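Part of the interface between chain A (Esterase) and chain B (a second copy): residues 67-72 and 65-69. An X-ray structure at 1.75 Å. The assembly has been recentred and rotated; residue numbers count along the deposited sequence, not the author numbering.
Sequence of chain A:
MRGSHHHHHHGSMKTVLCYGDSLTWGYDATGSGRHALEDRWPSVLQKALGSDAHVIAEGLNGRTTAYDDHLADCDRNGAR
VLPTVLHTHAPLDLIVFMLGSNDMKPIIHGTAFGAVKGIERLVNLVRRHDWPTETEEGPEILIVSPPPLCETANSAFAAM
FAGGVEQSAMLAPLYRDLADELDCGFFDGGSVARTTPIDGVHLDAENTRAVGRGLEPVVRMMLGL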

# COMPACT_ATOMS: atom_id res chain seq x y z
N TYR A 67 -11.87 1.38 8.27
CA TYR A 67 -11.35 0.01 8.44
C TYR A 67 -11.25 -0.72 7.13
O TYR A 67 -12.08 -0.67 6.27
CB TYR A 67 -12.21 -0.74 9.44
CG TYR A 67 -12.31 -0.03 10.79
CD1 TYR A 67 -11.29 -0.16 11.77
CD2 TYR A 67 -13.33 0.82 11.04
CE1 TYR A 67 -11.35 0.57 12.93
CE2 TYR A 67 -13.35 1.60 12.22
CZ TYR A 67 -12.37 1.42 13.17
OH TYR A 67 -12.48 2.12 14.34
N ASP A 68 -10.20 -1.52 6.97
CA ASP A 68 -10.01 -2.26 5.76
C ASP A 68 -10.96 -3.46 5.64
O ASP A 68 -11.26 -4.17 6.62
CB ASP A 68 -8.61 -2.86 5.80
CG ASP A 68 -7.53 -1.80 5.77
OD1 ASP A 68 -7.72 -0.75 5.10
OD2 ASP A 68 -6.51 -2.03 6.57
N ASP A 69 -11.39 -3.70 4.43
CA ASP A 69 -12.21 -4.84 4.04
C ASP A 69 -11.89 -5.19 2.64
O ASP A 69 -12.14 -4.41 1.72
CB ASP A 69 -13.70 -4.52 4.27
CG ASP A 69 -14.61 -5.66 3.86
OD1 ASP A 69 -14.13 -6.51 3.16
OD2 ASP A 69 -15.85 -5.66 4.18
N HIS A 70 -11.24 -6.35 2.43
CA HIS A 70 -10.70 -6.77 1.13
C HIS A 70 -11.59 -7.80 0.43
O HIS A 70 -11.19 -8.51 -0.47
CB HIS A 70 -9.28 -7.34 1.30
CG HIS A 70 -8.34 -6.46 2.04
ND1 HIS A 70 -7.94 -5.22 1.57
CD2 HIS A 70 -7.77 -6.60 3.26
CE1 HIS A 70 -7.11 -4.67 2.45
NE2 HIS A 70 -6.96 -5.52 3.46
N LEU A 71 -12.85 -7.86 0.84
CA LEU A 71 -13.76 -8.83 0.31
C LEU A 71 -14.52 -8.49 -0.98
O LEU A 71 -15.29 -9.35 -1.54
CB LEU A 71 -14.77 -9.24 1.42
CG LEU A 71 -14.16 -9.90 2.65
CD1 LEU A 71 -15.21 -10.05 3.77
CD2 LEU A 71 -13.50 -11.24 2.30
N ALA A 72 -14.27 -7.34 -1.52
CA ALA A 72 -14.90 -6.94 -2.77
C ALA A 72 -13.94 -6.20 -3.69
O ALA A 72 -12.75 -5.96 -3.35
CB ALA A 72 -16.13 -6.07 -2.41
N THR B 65 -7.39 -16.20 4.19
CA THR B 65 -8.21 -16.09 3.01
C THR B 65 -8.10 -14.69 2.35
O THR B 65 -7.63 -14.55 1.22
CB THR B 65 -9.70 -16.39 3.26
OG1 THR B 65 -10.21 -15.46 4.25
CG2 THR B 65 -9.89 -17.91 3.80
N ALA B 66 -8.36 -13.64 3.12
CA ALA B 66 -8.45 -12.29 2.55
C ALA B 66 -8.15 -11.21 3.58
O ALA B 66 -8.69 -10.10 3.51
CB ALA B 66 -9.84 -12.13 1.90
N TYR B 67 -7.24 -11.52 4.51
CA TYR B 67 -6.98 -10.68 5.72
C TYR B 67 -5.47 -10.45 5.93
O TYR B 67 -4.63 -11.30 5.77
CB TYR B 67 -7.60 -11.28 6.96
CG TYR B 67 -9.10 -11.50 6.82
CD1 TYR B 67 -10.00 -10.46 7.06
CD2 TYR B 67 -9.62 -12.70 6.35
CE1 TYR B 67 -11.34 -10.65 6.86
CE2 TYR B 67 -10.99 -12.89 6.15
CZ TYR B 67 -11.86 -11.86 6.41
OH TYR B 67 -13.17 -12.12 6.19
N ASP B 68 -5.13 -9.18 6.24
CA ASP B 68 -3.76 -8.85 6.44
C ASP B 68 -3.22 -9.49 7.72
O ASP B 68 -3.93 -9.48 8.75
CB ASP B 68 -3.60 -7.35 6.55
CG ASP B 68 -4.00 -6.64 5.30
OD1 ASP B 68 -3.81 -7.17 4.19
OD2 ASP B 68 -4.51 -5.48 5.45
N ASP B 69 -1.92 -9.81 7.69
CA ASP B 69 -1.16 -10.33 8.83
C ASP B 69 0.29 -10.00 8.63
O ASP B 69 0.86 -10.49 7.68
CB ASP B 69 -1.39 -11.84 8.99
CG ASP B 69 -0.54 -12.47 10.11
OD1 ASP B 69 0.34 -11.82 10.63
OD2 ASP B 69 -0.77 -13.60 10.53
O HOH W 1 -5.62 -4.25 7.89
O HOH W 2 -10.63 -8.25 4.36

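Two carboxylates of like charge meet at this contact: Asp68(A) OD2 lies 4.1 Å from Asp68(B) OD2, a spacing that would be costly without polar groups to offset it. One such group is water 1, which sits 2.7 Å from Asp68(A) OD2 and 2.9 Å from Asp68(B) OD2, within hydrogen-bonding reach of both. Another is the imidazole of His70(A), whose NE2 donates a hydrogen bond to Asp68(B) OD2 (3.2 Å, N-H...O angle 159°). The acceptor lies near the ring plane, where a ring nitrogen directs its proton.

Both stretches are loops, so no regular strand pairing joins them; the backbones come nearest where His70(A) CA lies 6.1 Å from Ala66(B) CA. Here water 2 links the main chains, accepting from His70(A) N and donating to Ala66(B) O, each 2.8 Å from its oxygen.

Beside this polar patch, Leu71(A) supplies an apolar one. Its CA-to-CB bond points sideways, yet the branched end reaches across, placing CD2 3.8 Å from Ala66(B) CB. The small methyl of Ala66(B) adds apolar surface while its carbonyl remains accessible to water 2. Leu71(A) CD1 also lies 3.8 Å from Tyr67(B) OH, a van der Waals contact. Within chain A, Leu71(A) N donates to Asp69(A) OD1 at 3.0 Å, tying side chain to backbone within the loop.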